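Local coordinates for protein ectoine dioxygenase (Sphingopyxis alaskensis, PDB 4MHR) that catalyses the iron- and 2-oxoglutarate-dependent hydroxylation of L-ectoine to 5-hydroxyectoine, a compatible solute that helps cells survive osmotic stress, at residues Leu186-Leu197 with Ile245-Asn256. Sequence-based numbering, arbitrary orientation.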
ATOM      1  N   LEU A 186      10.578  -0.493  -4.156  1.00 33.87           N
ATOM      2  CA  LEU A 186       9.339  -0.930  -4.775  1.00 35.68           C
ATOM      3  C   LEU A 186       9.383  -0.732  -6.303  1.00 28.91           C
ATOM      4  O   LEU A 186       9.744   0.307  -6.799  1.00 29.41           O
ATOM      5  CB  LEU A 186       8.181  -0.094  -4.162  1.00 40.73           C
ATOM      6  CG  LEU A 186       6.780  -0.539  -4.611  1.00 45.25           C
ATOM      7  CD1 LEU A 186       6.473  -1.928  -4.078  1.00 45.67           C
ATOM      8  CD2 LEU A 186       5.719   0.449  -4.134  1.00 56.26           C
ATOM      9  N   MET A 187       9.029  -1.773  -7.034  1.00 27.78           N
ATOM     10  CA  MET A 187       8.930  -1.747  -8.465  1.00 26.69           C
ATOM     11  C   MET A 187       7.457  -1.989  -8.772  1.00 27.19           C
ATOM     12  O   MET A 187       6.836  -2.874  -8.175  1.00 25.77           O
ATOM     13  CB  MET A 187       9.698  -2.952  -9.020  1.00 26.29           C
ATOM     14  CG  MET A 187      11.201  -2.752  -8.968  1.00 30.47           C
ATOM     15  SD  MET A 187      12.130  -4.087  -9.738  1.00 36.62           S
ATOM     16  CE  MET A 187      11.140  -4.745 -11.036  1.00 49.06           C
ATOM     17  N   VAL A 188       6.959  -1.287  -9.764  1.00 23.50           N
ATOM     18  CA  VAL A 188       5.590  -1.423 -10.228  1.00 24.41           C
ATOM     19  C   VAL A 188       5.619  -1.632 -11.712  1.00 25.50           C
ATOM     20  O   VAL A 188       6.606  -1.225 -12.400  1.00 23.28           O
ATOM     21  CB  VAL A 188       4.718  -0.216  -9.821  1.00 26.69           C
ATOM     22  CG1 VAL A 188       4.813  -0.003  -8.339  1.00 26.37           C
ATOM     23  CG2 VAL A 188       5.102   1.078 -10.565  1.00 31.79           C
ATOM     24  N   ILE A 189       4.570  -2.281 -12.219  1.00 24.23           N
ATOM     25  CA  ILE A 189       4.314  -2.326 -13.665  1.00 22.95           C
ATOM     26  C   ILE A 189       3.207  -1.294 -13.995  1.00 23.82           C
ATOM     27  O   ILE A 189       1.990  -1.542 -13.738  1.00 24.25           O
ATOM     28  CB  ILE A 189       3.907  -3.744 -14.081  1.00 23.82           C
ATOM     29  CG1 ILE A 189       5.066  -4.728 -13.789  1.00 25.95           C
ATOM     30  CG2 ILE A 189       3.539  -3.791 -15.558  1.00 24.49           C
ATOM     31  CD1 ILE A 189       4.701  -6.174 -14.101  1.00 28.39           C
ATOM     32  N   PRO A 190       3.597  -0.122 -14.568  1.00 27.69           N
ATOM     33  CA  PRO A 190       2.595   0.943 -14.705  1.00 28.99           C
ATOM     34  C   PRO A 190       1.470   0.584 -15.701  1.00 28.13           C
ATOM     35  O   PRO A 190       1.718  -0.041 -16.716  1.00 27.55           O
ATOM     36  CB  PRO A 190       3.390   2.177 -15.199  1.00 28.72           C
ATOM     37  CG  PRO A 190       4.811   1.745 -15.314  1.00 31.43           C
ATOM     38  CD  PRO A 190       4.934   0.273 -15.051  1.00 26.25           C
ATOM     39  N   GLY A 191       0.234   0.920 -15.361  1.00 26.11           N
ATOM     40  CA  GLY A 191      -0.908   0.515 -16.170  1.00 26.29           C
ATOM     41  C   GLY A 191      -1.430  -0.879 -15.902  1.00 24.79           C
ATOM     42  O   GLY A 191      -2.489  -1.213 -16.339  1.00 25.75           O
ATOM     43  N   SER A 192      -0.751  -1.643 -15.082  1.00 24.34           N
ATOM     44  CA  SER A 192      -1.166  -2.989 -14.764  1.00 22.48           C
ATOM     45  C   SER A 192      -2.409  -3.068 -13.920  1.00 25.14           C
ATOM     46  O   SER A 192      -3.137  -4.063 -13.904  1.00 23.08           O
ATOM     47  CB  SER A 192      -0.017  -3.691 -14.036  1.00 22.96           C
ATOM     48  OG  SER A 192       0.301  -3.197 -12.734  1.00 21.65           O
ATOM     49  N   HIS A 193      -2.689  -1.999 -13.239  1.00 22.20           N
ATOM     50  CA  HIS A 193      -3.941  -1.893 -12.479  1.00 23.80           C
ATOM     51  C   HIS A 193      -5.268  -1.974 -13.252  1.00 22.15           C
ATOM     52  O   HIS A 193      -6.345  -2.236 -12.634  1.00 23.89           O
ATOM     53  CB  HIS A 193      -3.896  -0.622 -11.617  1.00 21.61           C
ATOM     54  CG  HIS A 193      -3.941   0.623 -12.409  1.00 23.96           C
ATOM     55  ND1 HIS A 193      -3.000   0.923 -13.386  1.00 23.62           N
ATOM     56  CD2 HIS A 193      -4.822   1.674 -12.382  1.00 22.24           C
ATOM     57  CE1 HIS A 193      -3.304   2.080 -13.952  1.00 22.99           C
ATOM     58  NE2 HIS A 193      -4.402   2.566 -13.368  1.00 24.80           N
ATOM     59  N   ARG A 194      -5.201  -1.815 -14.563  1.00 23.05           N
ATOM     60  CA  ARG A 194      -6.360  -1.902 -15.386  1.00 26.10           C
ATOM     61  C   ARG A 194      -6.620  -3.308 -15.867  1.00 25.95           C
ATOM     62  O   ARG A 194      -7.575  -3.500 -16.624  1.00 30.35           O
ATOM     63  CB  ARG A 194      -6.225  -1.010 -16.631  1.00 29.43           C
ATOM     64  CG  ARG A 194      -6.561   0.438 -16.347  1.00 39.16           C
ATOM     65  CD  ARG A 194      -6.734   1.245 -17.645  1.00 50.49           C
ATOM     66  NE  ARG A 194      -6.773   2.652 -17.260  1.00 57.63           N
ATOM     67  CZ  ARG A 194      -7.877   3.234 -16.845  1.00 52.87           C
ATOM     68  NH1 ARG A 194      -9.013   2.560 -16.760  1.00 60.46           N
ATOM     69  NH2 ARG A 194      -7.854   4.464 -16.499  1.00 46.27           N
ATOM     70  N   THR A 195      -5.799  -4.268 -15.441  1.00 27.40           N
ATOM     71  CA  THR A 195      -6.027  -5.724 -15.666  1.00 26.94           C
ATOM     72  C   THR A 195      -6.091  -6.456 -14.381  1.00 26.12           C
ATOM     73  O   THR A 195      -5.200  -6.318 -13.494  1.00 24.42           O
ATOM     74  CB  THR A 195      -4.821  -6.342 -16.405  1.00 34.81           C
ATOM     75  OG1 THR A 195      -4.645  -5.671 -17.645  1.00 31.07           O
ATOM     76  CG2 THR A 195      -5.020  -7.848 -16.682  1.00 38.78           C
ATOM     77  N   TYR A 196      -7.152  -7.241 -14.215  1.00 26.50           N
ATOM     78  CA  TYR A 196      -7.234  -8.092 -13.072  1.00 27.78           C
ATOM     79  C   TYR A 196      -6.656  -9.462 -13.501  1.00 28.60           C
ATOM     80  O   TYR A 196      -7.219 -10.133 -14.369  1.00 30.99           O
ATOM     81  CB  TYR A 196      -8.675  -8.282 -12.650  1.00 26.82           C
ATOM     82  CG  TYR A 196      -8.814  -9.134 -11.433  1.00 25.47           C
ATOM     83  CD1 TYR A 196      -8.271  -8.725 -10.220  1.00 26.26           C
ATOM     84  CD2 TYR A 196      -9.532 -10.331 -11.468  1.00 28.21           C
ATOM     85  CE1 TYR A 196      -8.427  -9.478  -9.084  1.00 26.83           C
ATOM     86  CE2 TYR A 196      -9.754 -11.074 -10.320  1.00 24.61           C
ATOM     87  CZ  TYR A 196      -9.215 -10.691  -9.162  1.00 27.14           C
ATOM     88  OH  TYR A 196      -9.461 -11.431  -8.039  1.00 29.00           O
ATOM     89  N   LEU A 197      -5.500  -9.840 -12.940  1.00 32.62           N
ATOM     90  CA  LEU A 197      -4.860 -11.119 -13.298  1.00 32.34           C
ATOM     91  C   LEU A 197      -5.327 -12.180 -12.322  1.00 31.53           C
ATOM     92  O   LEU A 197      -4.946 -12.133 -11.158  1.00 28.87           O
ATOM     93  CB  LEU A 197      -3.344 -10.962 -13.299  1.00 34.64           C
ATOM     94  CG  LEU A 197      -2.559 -12.265 -13.516  1.00 35.57           C
ATOM     95  CD1 LEU A 197      -2.868 -12.887 -14.879  1.00 33.27           C
ATOM     96  CD2 LEU A 197      -1.088 -11.903 -13.414  1.00 36.21           C
ATOM     97  N   ILE A 245       4.693   7.350  -1.837  1.00 22.87           N
ATOM     98  CA  ILE A 245       4.417   6.627  -3.088  1.00 24.47           C
ATOM     99  C   ILE A 245       2.992   6.129  -2.933  1.00 24.25           C
ATOM    100  O   ILE A 245       2.681   5.440  -1.940  1.00 24.12           O
ATOM    101  CB  ILE A 245       5.371   5.449  -3.363  1.00 24.22           C
ATOM    102  CG1 ILE A 245       6.783   5.982  -3.521  1.00 30.00           C
ATOM    103  CG2 ILE A 245       4.983   4.794  -4.646  1.00 26.75           C
ATOM    104  CD1 ILE A 245       7.791   4.872  -3.540  1.00 35.39           C
ATOM    105  N   LEU A 246       2.089   6.588  -3.809  1.00 20.85           N
ATOM    106  CA  LEU A 246       0.658   6.213  -3.668  1.00 23.79           C
ATOM    107  C   LEU A 246       0.334   5.237  -4.803  1.00 23.89           C
ATOM    108  O   LEU A 246       0.683   5.496  -5.982  1.00 25.35           O
ATOM    109  CB  LEU A 246      -0.257   7.368  -3.891  1.00 31.40           C
ATOM    110  CG  LEU A 246      -0.523   8.405  -2.857  1.00 39.99           C
ATOM    111  CD1 LEU A 246       0.676   9.332  -2.791  1.00 38.62           C
ATOM    112  CD2 LEU A 246      -1.776   9.145  -3.215  1.00 39.46           C
ATOM    113  N   PHE A 247      -0.322   4.143  -4.494  1.00 23.02           N
ATOM    114  CA  PHE A 247      -0.664   3.191  -5.567  1.00 24.40           C
ATOM    115  C   PHE A 247      -2.015   2.520  -5.410  1.00 22.92           C
ATOM    116  O   PHE A 247      -2.479   2.234  -4.283  1.00 20.10           O
ATOM    117  CB  PHE A 247       0.485   2.248  -5.874  1.00 29.64           C
ATOM    118  CG  PHE A 247       0.956   1.389  -4.752  1.00 29.08           C
ATOM    119  CD1 PHE A 247       1.861   1.867  -3.835  1.00 31.41           C
ATOM    120  CD2 PHE A 247       0.529   0.046  -4.639  1.00 34.69           C
ATOM    121  CE1 PHE A 247       2.321   1.060  -2.789  1.00 35.64           C
ATOM    122  CE2 PHE A 247       0.999  -0.791  -3.603  1.00 34.68           C
ATOM    123  CZ  PHE A 247       1.919  -0.302  -2.688  1.00 36.26           C
ATOM    124  N   ASP A 248      -2.678   2.346  -6.564  1.00 20.60           N
ATOM    125  CA  ASP A 248      -3.962   1.686  -6.668  1.00 23.87           C
ATOM    126  C   ASP A 248      -3.864   0.267  -6.125  1.00 26.82           C
ATOM    127  O   ASP A 248      -2.850  -0.442  -6.318  1.00 24.11           O
ATOM    128  CB  ASP A 248      -4.407   1.656  -8.109  1.00 24.07           C
ATOM    129  CG  ASP A 248      -5.732   0.945  -8.296  1.00 22.90           C
ATOM    130  OD1 ASP A 248      -6.797   1.558  -8.026  1.00 23.48           O
ATOM    131  OD2 ASP A 248      -5.689  -0.231  -8.726  1.00 21.16           O
ATOM    132  N   CYS A 249      -4.933  -0.148  -5.466  1.00 24.96           N
ATOM    133  CA  CYS A 249      -5.021  -1.480  -4.912  1.00 22.05           C
ATOM    134  C   CYS A 249      -4.698  -2.650  -5.840  1.00 20.93           C
ATOM    135  O   CYS A 249      -4.155  -3.648  -5.375  1.00 23.30           O
ATOM    136  CB  CYS A 249      -6.422  -1.720  -4.321  1.00 24.59           C
ATOM    137  SG  CYS A 249      -7.758  -1.710  -5.517  1.00 25.79           S
ATOM    138  N   ASN A 250      -4.928  -2.491  -7.143  1.00 20.82           N
ATOM    139  CA  ASN A 250      -4.718  -3.552  -8.067  1.00 21.63           C
ATOM    140  C   ASN A 250      -3.425  -3.429  -8.908  1.00 19.77           C
ATOM    141  O   ASN A 250      -3.261  -4.143  -9.890  1.00 22.32           O
ATOM    142  CB  ASN A 250      -5.925  -3.686  -8.978  1.00 19.25           C
ATOM    143  CG  ASN A 250      -5.858  -4.957  -9.850  1.00 21.42           C
ATOM    144  OD1 ASN A 250      -5.652  -6.078  -9.369  1.00 27.00           O
ATOM    145  ND2 ASN A 250      -6.026  -4.767 -11.117  1.00 20.57           N
ATOM    146  N   LEU A 251      -2.555  -2.488  -8.578  1.00 21.14           N
ATOM    147  CA  LEU A 251      -1.336  -2.352  -9.327  1.00 20.54           C
ATOM    148  C   LEU A 251      -0.326  -3.494  -9.014  1.00 21.50           C
ATOM    149  O   LEU A 251      -0.085  -3.872  -7.847  1.00 24.87           O
ATOM    150  CB  LEU A 251      -0.650  -1.037  -8.993  1.00 24.62           C
ATOM    151  CG  LEU A 251       0.581  -0.640  -9.843  1.00 23.08           C
ATOM    152  CD1 LEU A 251       0.172  -0.442 -11.297  1.00 23.56           C
ATOM    153  CD2 LEU A 251       1.248   0.553  -9.225  1.00 25.73           C
ATOM    154  N   MET A 252       0.239  -4.051 -10.047  1.00 22.20           N
ATOM    155  CA  MET A 252       1.173  -5.237  -9.905  1.00 22.87           C
ATOM    156  C   MET A 252       2.515  -4.724  -9.465  1.00 25.12           C
ATOM    157  O   MET A 252       3.117  -3.864 -10.126  1.00 24.17           O
ATOM    158  CB  MET A 252       1.340  -5.976 -11.248  1.00 22.30           C
ATOM    159  CG  MET A 252       2.006  -7.376 -11.146  1.00 23.27           C
ATOM    160  SD  MET A 252       1.165  -8.531 -10.012  1.00 25.33           S
ATOM    161  CE  MET A 252      -0.250  -8.888 -10.965  1.00 29.03           C
ATOM    162  N   HIS A 253       2.983  -5.207  -8.316  1.00 25.02           N
ATOM    163  CA  HIS A 253       4.187  -4.660  -7.765  1.00 26.11           C
ATOM    164  C   HIS A 253       4.977  -5.688  -6.956  1.00 27.49           C
ATOM    165  O   HIS A 253       4.480  -6.788  -6.529  1.00 27.16           O
ATOM    166  CB  HIS A 253       3.861  -3.415  -6.880  1.00 28.15           C
ATOM    167  CG  HIS A 253       3.170  -3.767  -5.608  1.00 29.45           C
ATOM    168  ND1 HIS A 253       1.838  -4.112  -5.565  1.00 33.39           N
ATOM    169  CD2 HIS A 253       3.640  -3.968  -4.359  1.00 33.36           C
ATOM    170  CE1 HIS A 253       1.492  -4.386  -4.324  1.00 35.15           C
ATOM    171  NE2 HIS A 253       2.563  -4.327  -3.573  1.00 34.17           N
ATOM    172  N   GLY A 254       6.196  -5.315  -6.660  1.00 28.09           N
ATOM    173  CA  GLY A 254       7.132  -6.231  -5.910  1.00 27.63           C
ATOM    174  C   GLY A 254       8.491  -5.585  -5.718  1.00 29.67           C
ATOM    175  O   GLY A 254       8.638  -4.417  -6.065  1.00 27.28           O
ATOM    176  N   SER A 255       9.446  -6.287  -5.073  1.00 25.83           N
ATOM    177  CA  SER A 255      10.807  -5.737  -4.929  1.00 31.61           C
ATOM    178  C   SER A 255      11.830  -6.813  -4.966  1.00 31.90           C
ATOM    179  O   SER A 255      11.534  -8.007  -4.604  1.00 27.39           O
ATOM    180  CB  SER A 255      10.958  -4.893  -3.645  1.00 34.94           C
ATOM    181  OG  SER A 255      10.586  -5.662  -2.540  1.00 41.63           O
ATOM    182  N   ASN A 256      13.024  -6.443  -5.487  1.00 29.81           N
ATOM    183  CA  ASN A 256      14.187  -7.347  -5.399  1.00 28.56           C
ATOM    184  C   ASN A 256      14.688  -7.341  -3.984  1.00 28.96           C
ATOM    185  O   ASN A 256      14.280  -6.503  -3.132  1.00 35.19           O
ATOM    186  CB  ASN A 256      15.308  -6.935  -6.334  1.00 33.03           C
ATOM    187  CG  ASN A 256      14.962  -7.156  -7.797  1.00 33.09           C
ATOM    188  OD1 ASN A 256      15.032  -6.241  -8.633  1.00 38.07           O
ATOM    189  ND2 ASN A 256      14.572  -8.352  -8.114  1.00 29.26           N
TER
HETATM  190  O   HOH W   1      -2.538  -6.097 -11.882  1.00 24.72           O
HETATM  191  O   HOH W   2      -4.330  -8.107 -10.894  1.00 22.37           O
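The extended first torsion of Asn250 (chi1 -171°) swings its amide away from its own N and across to the backbone of His193 and Thr195, while Ser192, whose OG sits between its own N and carbonyl carbon (chi1 67°), turns its hydroxyl to Met252. Both contacts belong to the cupin fold of this dioxygenase, where strand 253-255, carrying the iron ligand His253, pairs antiparallel with strand 187-188. Met187 and Gly254 form a hydrogen-bonded pair (Met187 N to Gly254 O, 2.8 Å). Beyond it the Ile189 N to Met252 O bond continues the pairing. Serine suits the turn because one hydroxyl serves both segments: Ser192 OG accepts from Met252 N at 2.8 Å, and also donates to Ile189 O. Asparagine suits a buried loop by offering both polarities: Asn250 ND2 bonds His193 O at 3.0 Å and Thr195 O equally closely, each from above the carbonyl plane, while OD1 accepts from Ser153 OG and probably from a water that itself accepts from Leu197 N. Replacing Asn250 with an alanine is likely to cost Thr195 O and His193 O this donor, though Arg26 still reaches His193 O, and to untie the 248-251 turn from the 192-194 3-10 segment and strand 195-197. Leu251, branched and apolar, lays CD2 against Val188 CB, 3.6 Å away. Near the metal site, Leu186 CD1 lies 3.5 Å from His253 CD2, and the imidazole's rotation is fixed by His253 ND1, which donates in the ring plane to Leu251 O.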